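Local coordinates for GTPase-activating protein skywalker (Drosophila melanogaster, PDB 6R82) that is the TLDc domain of a GTPase-activating protein for Rab35 that regulates synaptic vesicle protein recycling, at residues Arg12-Thr17 / Leu58-Thr63; Phe16-Trp21 / Phe99-Tyr104; Pro31-Thr36 / Glu180-Val185. All coordinates share one frame; numbering follows the deposited sequence.

Contact 1: residues Arg12-Thr17 / Leu58-Thr63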
loop_
_atom_site.group_PDB
_atom_site.type_symbol
_atom_site.label_atom_id
_atom_site.label_comp_id
_atom_site.label_asym_id
_atom_site.label_seq_id
_atom_site.Cartn_x
_atom_site.Cartn_y
_atom_site.Cartn_z
ATOM N N ARG A 12 -18.145 2.456 -1.948
ATOM C CA ARG A 12 -16.871 2.364 -1.245
ATOM C C ARG A 12 -16.850 1.162 -0.327
ATOM O O ARG A 12 -16.377 1.248 0.813
ATOM C CB ARG A 12 -16.600 3.631 -0.430
ATOM C CG ARG A 12 -16.718 4.938 -1.177
ATOM C CD ARG A 12 -15.583 5.863 -0.774
ATOM N NE ARG A 12 -15.302 6.914 -1.756
ATOM C CZ ARG A 12 -14.551 6.747 -2.845
ATOM N NH1 ARG A 12 -14.343 7.764 -3.676
ATOM N NH2 ARG A 12 -14.009 5.559 -3.106
ATOM N N GLN A 13 -17.356 0.022 -0.806
ATOM C CA GLN A 13 -17.519 -1.147 0.053
ATOM C C GLN A 13 -16.197 -1.621 0.628
ATOM O O GLN A 13 -16.137 -2.084 1.775
ATOM C CB GLN A 13 -18.171 -2.287 -0.728
ATOM C CG GLN A 13 -19.588 -1.992 -1.144
ATOM C CD GLN A 13 -20.174 -3.085 -2.001
ATOM O OE1 GLN A 13 -20.072 -4.268 -1.671
ATOM N NE2 GLN A 13 -20.776 -2.695 -3.125
ATOM N N PHE A 14 -15.134 -1.569 -0.165
ATOM C CA PHE A 14 -13.871 -2.110 0.314
ATOM C C PHE A 14 -13.326 -1.295 1.489
ATOM O O PHE A 14 -12.746 -1.864 2.421
ATOM C CB PHE A 14 -12.871 -2.177 -0.845
ATOM C CG PHE A 14 -13.313 -3.086 -1.982
ATOM C CD1 PHE A 14 -14.053 -4.240 -1.725
ATOM C CD2 PHE A 14 -12.993 -2.784 -3.304
ATOM C CE1 PHE A 14 -14.460 -5.077 -2.762
ATOM C CE2 PHE A 14 -13.400 -3.619 -4.345
ATOM C CZ PHE A 14 -14.135 -4.764 -4.070
ATOM N N LEU A 15 -13.525 0.027 1.472
ATOM C CA LEU A 15 -13.104 0.861 2.595
ATOM C C LEU A 15 -13.844 0.487 3.871
ATOM O O LEU A 15 -13.235 0.372 4.943
ATOM C CB LEU A 15 -13.343 2.338 2.279
ATOM C CG LEU A 15 -12.343 3.051 1.368
ATOM C CD1 LEU A 15 -12.710 4.515 1.271
ATOM C CD2 LEU A 15 -10.966 2.899 1.940
ATOM N N PHE A 16 -15.169 0.312 3.776
ATOM C CA PHE A 16 -15.957 -0.017 4.961
ATOM C C PHE A 16 -15.588 -1.387 5.506
ATOM O O PHE A 16 -15.600 -1.586 6.728
ATOM C CB PHE A 16 -17.453 0.072 4.638
ATOM C CG PHE A 16 -17.960 1.486 4.538
ATOM C CD1 PHE A 16 -18.209 2.228 5.683
ATOM C CD2 PHE A 16 -18.170 2.083 3.300
ATOM C CE1 PHE A 16 -18.653 3.544 5.604
ATOM C CE2 PHE A 16 -18.627 3.393 3.206
ATOM C CZ PHE A 16 -18.876 4.128 4.368
ATOM N N THR A 17 -15.215 -2.325 4.622
ATOM C CA THR A 17 -14.735 -3.636 5.066
ATOM C C THR A 17 -13.417 -3.514 5.808
ATOM O O THR A 17 -13.191 -4.216 6.799
ATOM C CB THR A 17 -14.564 -4.576 3.868
ATOM O OG1 THR A 17 -15.772 -4.594 3.099
ATOM C CG2 THR A 17 -14.243 -5.986 4.326
ATOM N N LEU A 58 -3.786 4.594 2.125
ATOM C CA LEU A 58 -4.331 3.257 1.959
ATOM C C LEU A 58 -4.278 2.924 0.475
ATOM O O LEU A 58 -4.882 3.623 -0.347
ATOM C CB LEU A 58 -5.768 3.173 2.489
ATOM C CG LEU A 58 -6.392 1.777 2.593
ATOM C CD1 LEU A 58 -5.513 0.859 3.430
ATOM C CD2 LEU A 58 -7.772 1.876 3.218
ATOM N N LEU A 59 -3.545 1.877 0.137
ATOM C CA LEU A 59 -3.337 1.479 -1.248
ATOM C C LEU A 59 -4.172 0.236 -1.526
ATOM O O LEU A 59 -4.105 -0.735 -0.767
ATOM C CB LEU A 59 -1.849 1.217 -1.503
ATOM C CG LEU A 59 -1.404 1.171 -2.962
ATOM C CD1 LEU A 59 -0.022 1.804 -3.128
ATOM C CD2 LEU A 59 -1.414 -0.270 -3.440
ATOM N N MET A 60 -4.964 0.272 -2.594
ATOM C CA MET A 60 -5.847 -0.837 -2.949
ATOM C C MET A 60 -5.629 -1.237 -4.401
ATOM O O MET A 60 -5.791 -0.411 -5.302
ATOM C CB MET A 60 -7.313 -0.474 -2.724
ATOM C CG MET A 60 -8.165 -1.698 -2.401
ATOM S SD MET A 60 -9.744 -1.236 -1.691
ATOM C CE MET A 60 -9.224 -0.197 -0.312
ATOM N N ILE A 61 -5.305 -2.507 -4.625
ATOM C CA ILE A 61 -5.045 -3.044 -5.957
ATOM C C ILE A 61 -6.157 -4.016 -6.320
ATOM O O ILE A 61 -6.480 -4.925 -5.544
ATOM C CB ILE A 61 -3.678 -3.747 -6.029
ATOM C CG1 ILE A 61 -2.555 -2.743 -5.766
ATOM C CG2 ILE A 61 -3.493 -4.442 -7.389
ATOM C CD1 ILE A 61 -1.262 -3.368 -5.320
ATOM N N LYS A 62 -6.725 -3.833 -7.506
ATOM C CA LYS A 62 -7.653 -4.786 -8.104
ATOM C C LYS A 62 -6.966 -5.374 -9.338
ATOM O O LYS A 62 -6.666 -4.645 -10.291
ATOM C CB LYS A 62 -8.975 -4.103 -8.453
ATOM C CG LYS A 62 -9.861 -3.752 -7.227
ATOM C CD LYS A 62 -10.461 -2.339 -7.323
ATOM C CE LYS A 62 -10.647 -1.695 -5.951
ATOM N NZ LYS A 62 -9.351 -1.271 -5.334
ATOM N N THR A 63 -6.702 -6.681 -9.313
ATOM C CA THR A 63 -6.042 -7.336 -10.438
ATOM C C THR A 63 -7.048 -7.753 -11.509
ATOM O O THR A 63 -8.251 -7.864 -11.263
ATOM C CB THR A 63 -5.258 -8.571 -9.988
ATOM O OG1 THR A 63 -6.146 -9.685 -9.837
ATOM C CG2 THR A 63 -4.540 -8.307 -8.678
#

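Contact 2: residues Phe16-Trp21 / Phe99-Tyr104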
loop_
_atom_site.group_PDB
_atom_site.type_symbol
_atom_site.label_atom_id
_atom_site.label_comp_id
_atom_site.label_asym_id
_atom_site.label_seq_id
_atom_site.Cartn_x
_atom_site.Cartn_y
_atom_site.Cartn_z
ATOM N N PHE A 16 -15.169 0.312 3.776
ATOM C CA PHE A 16 -15.957 -0.017 4.961
ATOM C C PHE A 16 -15.588 -1.387 5.506
ATOM O O PHE A 16 -15.600 -1.586 6.728
ATOM C CB PHE A 16 -17.453 0.072 4.638
ATOM C CG PHE A 16 -17.960 1.486 4.538
ATOM C CD1 PHE A 16 -18.209 2.228 5.683
ATOM C CD2 PHE A 16 -18.170 2.083 3.300
ATOM C CE1 PHE A 16 -18.653 3.544 5.604
ATOM C CE2 PHE A 16 -18.627 3.393 3.206
ATOM C CZ PHE A 16 -18.876 4.128 4.368
ATOM N N THR A 17 -15.215 -2.325 4.622
ATOM C CA THR A 17 -14.735 -3.636 5.066
ATOM C C THR A 17 -13.417 -3.514 5.808
ATOM O O THR A 17 -13.191 -4.216 6.799
ATOM C CB THR A 17 -14.564 -4.576 3.868
ATOM O OG1 THR A 17 -15.772 -4.594 3.099
ATOM C CG2 THR A 17 -14.243 -5.986 4.326
ATOM N N LEU A 18 -12.527 -2.637 5.330
ATOM C CA LEU A 18 -11.204 -2.462 5.931
ATOM C C LEU A 18 -11.212 -1.595 7.185
ATOM O O LEU A 18 -10.215 -1.596 7.917
ATOM C CB LEU A 18 -10.252 -1.795 4.931
ATOM C CG LEU A 18 -9.831 -2.598 3.719
ATOM C CD1 LEU A 18 -8.932 -1.742 2.863
ATOM C CD2 LEU A 18 -9.116 -3.852 4.174
ATOM N N TRP A 19 -12.287 -0.837 7.426
ATOM C CA TRP A 19 -12.206 0.294 8.351
ATOM C C TRP A 19 -11.705 -0.123 9.729
ATOM O O TRP A 19 -10.855 0.566 10.321
ATOM C CB TRP A 19 -13.559 0.999 8.456
ATOM C CG TRP A 19 -13.424 2.465 8.809
ATOM C CD1 TRP A 19 -13.880 3.088 9.944
ATOM C CD2 TRP A 19 -12.770 3.482 8.030
ATOM N NE1 TRP A 19 -13.553 4.430 9.912
ATOM C CE2 TRP A 19 -12.874 4.697 8.753
ATOM C CE3 TRP A 19 -12.117 3.485 6.788
ATOM C CZ2 TRP A 19 -12.343 5.901 8.277
ATOM C CZ3 TRP A 19 -11.589 4.677 6.316
ATOM C CH2 TRP A 19 -11.701 5.871 7.061
ATOM N N SER A 20 -12.181 -1.259 10.248
ATOM C CA SER A 20 -11.795 -1.660 11.600
ATOM C C SER A 20 -10.349 -2.137 11.693
ATOM O O SER A 20 -9.843 -2.296 12.810
ATOM C CB SER A 20 -12.730 -2.758 12.136
ATOM O OG SER A 20 -12.725 -3.908 11.304
ATOM N N TRP A 21 -9.657 -2.346 10.575
ATOM C CA TRP A 21 -8.248 -2.727 10.667
ATOM C C TRP A 21 -7.293 -1.543 10.790
ATOM O O TRP A 21 -6.119 -1.749 11.124
ATOM C CB TRP A 21 -7.838 -3.556 9.453
ATOM C CG TRP A 21 -8.436 -4.912 9.426
ATOM C CD1 TRP A 21 -8.962 -5.606 10.483
ATOM C CD2 TRP A 21 -8.573 -5.754 8.284
ATOM N NE1 TRP A 21 -9.419 -6.831 10.060
ATOM C CE2 TRP A 21 -9.192 -6.944 8.712
ATOM C CE3 TRP A 21 -8.229 -5.621 6.940
ATOM C CZ2 TRP A 21 -9.478 -7.987 7.842
ATOM C CZ3 TRP A 21 -8.512 -6.659 6.080
ATOM C CH2 TRP A 21 -9.125 -7.825 6.533
ATOM N N PHE A 99 0.891 -2.020 7.305
ATOM C CA PHE A 99 0.478 -3.418 7.282
ATOM C C PHE A 99 -0.072 -3.753 5.911
ATOM O O PHE A 99 -0.533 -2.872 5.181
ATOM C CB PHE A 99 -0.564 -3.759 8.375
ATOM C CG PHE A 99 -1.922 -3.077 8.211
ATOM C CD1 PHE A 99 -2.909 -3.618 7.390
ATOM C CD2 PHE A 99 -2.221 -1.925 8.928
ATOM C CE1 PHE A 99 -4.159 -3.010 7.264
ATOM C CE2 PHE A 99 -3.472 -1.308 8.817
ATOM C CZ PHE A 99 -4.437 -1.843 7.973
ATOM N N LEU A 100 -0.012 -5.039 5.569
ATOM C CA LEU A 100 -0.616 -5.573 4.356
ATOM C C LEU A 100 -1.990 -6.157 4.652
ATOM O O LEU A 100 -2.287 -6.585 5.767
ATOM C CB LEU A 100 0.245 -6.674 3.737
ATOM C CG LEU A 100 1.733 -6.468 3.524
ATOM C CD1 LEU A 100 2.384 -7.835 3.386
ATOM C CD2 LEU A 100 1.932 -5.624 2.275
ATOM N N PHE A 101 -2.817 -6.208 3.618
ATOM C CA PHE A 101 -4.104 -6.873 3.713
ATOM C C PHE A 101 -4.416 -7.515 2.371
ATOM O O PHE A 101 -3.852 -7.143 1.337
ATOM C CB PHE A 101 -5.224 -5.896 4.110
ATOM C CG PHE A 101 -5.523 -4.861 3.066
ATOM C CD1 PHE A 101 -6.421 -5.115 2.044
ATOM C CD2 PHE A 101 -4.891 -3.627 3.101
ATOM C CE1 PHE A 101 -6.690 -4.162 1.072
ATOM C CE2 PHE A 101 -5.157 -2.665 2.140
ATOM C CZ PHE A 101 -6.060 -2.933 1.120
ATOM N N SER A 102 -5.334 -8.481 2.404
ATOM C CA SER A 102 -5.992 -8.988 1.210
ATOM C C SER A 102 -7.482 -9.079 1.489
ATOM O O SER A 102 -7.893 -9.395 2.608
ATOM C CB SER A 102 -5.454 -10.371 0.784
ATOM O OG SER A 102 -5.316 -11.242 1.893
ATOM N N LEU A 103 -8.286 -8.787 0.470
ATOM C CA LEU A 103 -9.733 -8.929 0.561
ATOM C C LEU A 103 -10.282 -10.102 -0.244
ATOM O O LEU A 103 -11.249 -10.727 0.196
ATOM C CB LEU A 103 -10.423 -7.631 0.110
ATOM C CG LEU A 103 -10.212 -6.411 1.017
ATOM C CD1 LEU A 103 -11.140 -5.264 0.631
ATOM C CD2 LEU A 103 -10.410 -6.787 2.475
ATOM N N TYR A 104 -9.677 -10.424 -1.391
ATOM C CA TYR A 104 -10.042 -11.557 -2.234
ATOM C C TYR A 104 -8.774 -12.131 -2.850
ATOM O O TYR A 104 -7.842 -11.376 -3.152
ATOM C CB TYR A 104 -11.031 -11.160 -3.342
ATOM C CG TYR A 104 -12.306 -10.527 -2.825
ATOM C CD1 TYR A 104 -12.474 -9.143 -2.837
ATOM C CD2 TYR A 104 -13.346 -11.312 -2.320
ATOM C CE1 TYR A 104 -13.643 -8.548 -2.361
ATOM C CE2 TYR A 104 -14.519 -10.729 -1.840
ATOM C CZ TYR A 104 -14.662 -9.347 -1.864
ATOM O OH TYR A 104 -15.820 -8.762 -1.391
#

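Contact 3: residues Pro31-Thr36 / Glu180-Val185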
loop_
_atom_site.group_PDB
_atom_site.type_symbol
_atom_site.label_atom_id
_atom_site.label_comp_id
_atom_site.label_asym_id
_atom_site.label_seq_id
_atom_site.Cartn_x
_atom_site.Cartn_y
_atom_site.Cartn_z
ATOM N N PRO A 31 -11.876 9.509 4.745
ATOM C CA PRO A 31 -11.004 9.034 3.667
ATOM C C PRO A 31 -11.349 9.753 2.373
ATOM O O PRO A 31 -12.516 10.003 2.073
ATOM C CB PRO A 31 -11.318 7.535 3.593
ATOM C CG PRO A 31 -12.771 7.462 3.987
ATOM C CD PRO A 31 -13.011 8.597 4.987
ATOM N N VAL A 32 -10.318 10.132 1.628
ATOM C CA VAL A 32 -10.482 10.859 0.378
ATOM C C VAL A 32 -9.616 10.171 -0.667
ATOM O O VAL A 32 -8.500 9.722 -0.371
ATOM C CB VAL A 32 -10.101 12.354 0.508
ATOM C CG1 VAL A 32 -11.033 13.093 1.506
ATOM C CG2 VAL A 32 -8.635 12.519 0.928
ATOM N N LEU A 33 -10.136 10.086 -1.879
ATOM C CA LEU A 33 -9.447 9.444 -2.990
ATOM C C LEU A 33 -8.366 10.375 -3.529
ATOM O O LEU A 33 -8.678 11.457 -4.035
ATOM C CB LEU A 33 -10.456 9.108 -4.089
ATOM C CG LEU A 33 -9.819 8.535 -5.353
ATOM C CD1 LEU A 33 -9.363 7.107 -5.042
ATOM C CD2 LEU A 33 -10.775 8.596 -6.552
ATOM N N LEU A 34 -7.096 9.958 -3.429
ATOM C CA LEU A 34 -5.980 10.777 -3.923
ATOM C C LEU A 34 -5.607 10.472 -5.371
ATOM O O LEU A 34 -5.155 11.374 -6.091
ATOM C CB LEU A 34 -4.724 10.567 -3.062
ATOM C CG LEU A 34 -4.907 10.702 -1.544
ATOM C CD1 LEU A 34 -3.622 10.326 -0.810
ATOM C CD2 LEU A 34 -5.338 12.140 -1.193
ATOM N N TYR A 35 -5.759 9.221 -5.800
ATOM C CA TYR A 35 -5.218 8.772 -7.076
ATOM C C TYR A 35 -5.964 7.528 -7.498
ATOM O O TYR A 35 -6.144 6.613 -6.685
ATOM C CB TYR A 35 -3.714 8.454 -6.979
ATOM C CG TYR A 35 -3.100 7.993 -8.310
ATOM C CD1 TYR A 35 -2.707 8.919 -9.275
ATOM C CD2 TYR A 35 -2.938 6.643 -8.599
ATOM C CE1 TYR A 35 -2.163 8.515 -10.482
ATOM C CE2 TYR A 35 -2.391 6.230 -9.807
ATOM C CZ TYR A 35 -2.007 7.173 -10.737
ATOM O OH TYR A 35 -1.473 6.778 -11.941
ATOM N N THR A 36 -6.375 7.483 -8.766
ATOM C CA THR A 36 -6.915 6.261 -9.343
ATOM C C THR A 36 -6.451 6.119 -10.787
ATOM O O THR A 36 -6.478 7.080 -11.561
ATOM C CB THR A 36 -8.449 6.217 -9.293
ATOM O OG1 THR A 36 -8.907 5.064 -10.012
ATOM C CG2 THR A 36 -9.037 7.453 -9.931
ATOM N N GLU A 180 -5.995 2.230 -6.586
ATOM C CA GLU A 180 -6.561 3.367 -5.874
ATOM C C GLU A 180 -5.725 3.673 -4.639
ATOM O O GLU A 180 -5.263 2.758 -3.953
ATOM C CB GLU A 180 -8.015 3.088 -5.454
ATOM C CG GLU A 180 -9.028 3.291 -6.586
ATOM C CD GLU A 180 -10.446 2.824 -6.228
ATOM O OE1 GLU A 180 -10.640 2.246 -5.125
ATOM O OE2 GLU A 180 -11.360 3.033 -7.067
ATOM N N VAL A 181 -5.535 4.966 -4.361
ATOM C CA VAL A 181 -4.862 5.428 -3.150
ATOM C C VAL A 181 -5.771 6.422 -2.434
ATOM O O VAL A 181 -6.252 7.377 -3.048
ATOM C CB VAL A 181 -3.496 6.080 -3.450
ATOM C CG1 VAL A 181 -2.743 6.341 -2.133
ATOM C CG2 VAL A 181 -2.667 5.192 -4.362
ATOM N N TYR A 182 -5.994 6.197 -1.140
ATOM C CA TYR A 182 -6.789 7.073 -0.291
ATOM C C TYR A 182 -5.889 7.759 0.722
ATOM O O TYR A 182 -4.934 7.157 1.215
ATOM C CB TYR A 182 -7.888 6.281 0.449
ATOM C CG TYR A 182 -8.933 5.715 -0.490
ATOM C CD1 TYR A 182 -8.746 4.477 -1.101
ATOM C CD2 TYR A 182 -10.088 6.426 -0.782
ATOM C CE1 TYR A 182 -9.694 3.959 -1.984
ATOM C CE2 TYR A 182 -11.035 5.922 -1.669
ATOM C CZ TYR A 182 -10.831 4.685 -2.261
ATOM O OH TYR A 182 -11.772 4.179 -3.132
ATOM N N GLY A 183 -6.194 9.024 1.019
ATOM C CA GLY A 183 -5.661 9.710 2.170
ATOM C C GLY A 183 -6.733 9.951 3.224
ATOM O O GLY A 183 -7.846 9.430 3.151
ATOM N N PHE A 184 -6.379 10.767 4.217
ATOM C CA PHE A 184 -7.288 11.041 5.329
ATOM C C PHE A 184 -7.241 12.519 5.679
ATOM O O PHE A 184 -6.155 13.086 5.845
ATOM C CB PHE A 184 -6.930 10.189 6.558
ATOM C CG PHE A 184 -6.955 8.714 6.289
ATOM C CD1 PHE A 184 -5.852 8.079 5.731
ATOM C CD2 PHE A 184 -8.092 7.961 6.562
ATOM C CE1 PHE A 184 -5.876 6.727 5.457
ATOM C CE2 PHE A 184 -8.114 6.595 6.299
ATOM C CZ PHE A 184 -7.003 5.979 5.742
ATOM N N VAL A 185 -8.414 13.137 5.812
ATOM C CA VAL A 185 -8.493 14.555 6.130
ATOM C C VAL A 185 -9.324 14.730 7.395
ATOM O O VAL A 185 -10.123 13.870 7.768
ATOM C CB VAL A 185 -9.077 15.392 4.962
ATOM C CG1 VAL A 185 -8.150 15.330 3.722
ATOM C CG2 VAL A 185 -10.481 14.930 4.598
HETATM O O HOH W 1 -11.198 4.156 -9.198
#

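Contact 1: residues Arg12-Thr17 / Leu58-Thr63
Helix 13-18 of the TLDc domain packs here against one face of the antiparallel sheet, on strand 57-63. Residues 13-17 and 58-63 run with their axes 11.1 Å apart at closest approach and their N-to-C directions at 126°, so the helix lies slantwise over the strand. L58, M60 and K62, alternate residues of the strand, turn toward it, whereas L59 and I61 serve the other face, against L179. No hydrogen bond joins the two segments; side-chain packing carries the contact.

The aromatic part belongs to F14, whose CG lies anti to the carbonyl carbon. Its side chain crosses that of M60 obliquely in a Met-aromatic contact, with M60 SD 5.0 Å from the ring centroid and 65° off the ring normal. The sulfur meets the root of the phenyl group more closely than the ring itself, M60 SD being 3.4 Å from F14 CB. K62 approaches differently, its chain bending so that the aliphatic CE comes tip to tip with the ring edge, 3.7 Å from F14 CD2. The charged end of K62 has a long, weak ion pair with E180 of the adjacent strand.

The purely aliphatic part is made by L15. Its CB is not directed straight at the strand, yet CD2 reaches in and slides past the L58 side chain in the opposite direction. Y182 also receives L15, while L103 and Y104 of strand 99-104 receive F14, so both side chains are shared with further strands. M60, extended through chi2, bends at chi3 (-54°), and the turned methyl joins the sulfur-aromatic and aliphatic patches: L15 CD2 is 4.2 Å from M60 CE and 3.6 Å from L58 CD2.

Contact 2: residues Phe16-Trp21 / Phe99-Tyr104
Residues 16-21, the later part of helix 13-18 and the residues that follow, pack on strand 99-104 and continue the helix-on-sheet layer of the TLDc domain. L18 and F101 cross at about a right angle. The F101 ring presents a face to L18 CD1 in a CH-pi contact, with the methyl 3.9 Å from the centroid, 24° off the normal and shifted toward the rim. F101 CG takes the crowded position between backbone N and carbonyl carbon (chi1 67°), as does CG of F99 two residues earlier. The L18 and L103 side chains cross obliquely, meeting CD2 to CD2 at 3.6 Å.

W21 reaches the same strand from beyond L18. Its six-membered ring crosses F101 obliquely, CZ3 lying 3.9 Å from F101 CB, and runs past L103 in the opposite direction. L103 and Y104 form a classic beta bulge opposite V68 of strand 68-73. At the other end of the contact the F99 ring lies by the W21 backbone and makes a cation-pi contact with K109, whose NZ also donates to the W21 carbonyl; F99 CE2 stands 3.5 Å from W21 O.

Contact 3: residues Pro31-Thr36 / Glu180-Val185
Strands 30-36 and 173-185 pair antiparallel here, and a classic beta bulge at L34 and Y35, both facing V181, marks the crowded middle of the contact. At the bulge V181 O takes two amides: a short bond from L34 N at 2.7 Å, in the carbonyl plane, and a weak one from Y35 N at 3.3 Å. V181 N returns the pairing to Y35 O at 2.9 Å. Beyond the bulge V32 and G183 exchange two backbone hydrogen bonds. The L34 side chain lies against the partner strand, its CG 3.3 Å from G183 N; the absence of a side chain at G183 leaves this leucine lying close over its backbone.

On the face carrying L33, Y182 and E180, the L33 CD1 methyl sits over the Y182 ring, 4.2 Å from its centroid. Y182 OH donates to E180 OE1 at 3.0 Å, meeting it from well above the carboxylate plane. An alanine at Y182 would probably cost L33 its aromatic support and leave the E180 carboxylate less fixed.

The solvent side is the end at V32 and V185. There V32 CG1 touches CG2 of the exposed V185 at 3.6 Å, the two side chains crossing at about a right angle. The opposite end is water-bridged, although T36 itself is buried: E180 and T36 lie side by side, and a water links E180 OE2 and T36 OG1, standing 2.6 Å from the latter.

Helix 44-51 covers the face of Y35 and V181, bringing F47, R50 and V51 against them and V51 against L34. L15 of helix 13-18 packs on P31 and Y182 across the other face, and strand 57-63 continues the sheet beyond E180 and Y182.

Contacts 1 and 2 use successive parts of helix 13-18, sharing F16 and T17, and their centres are about 7 Å apart; M60 CE of contact 1 meets L18 CD1 of contact 2 at 3.5 Å. Contact 3 lies about 11 Å from contact 1, centre to centre, but joins it through the sheet, with probable backbone hydrogen bonds from M60 N to E180 O (2.8 Å) and from Y182 N to L58 O (2.9 Å). Contacts 2 and 3, about 15 Å apart between centres, meet through W19, whose CH2 is 3.7 Å from F184 CE2. Side chains of this one helix thus reach strands 99-104, 57-63 and 173-185, within a domain separate from the Rab-GAP TBC domain.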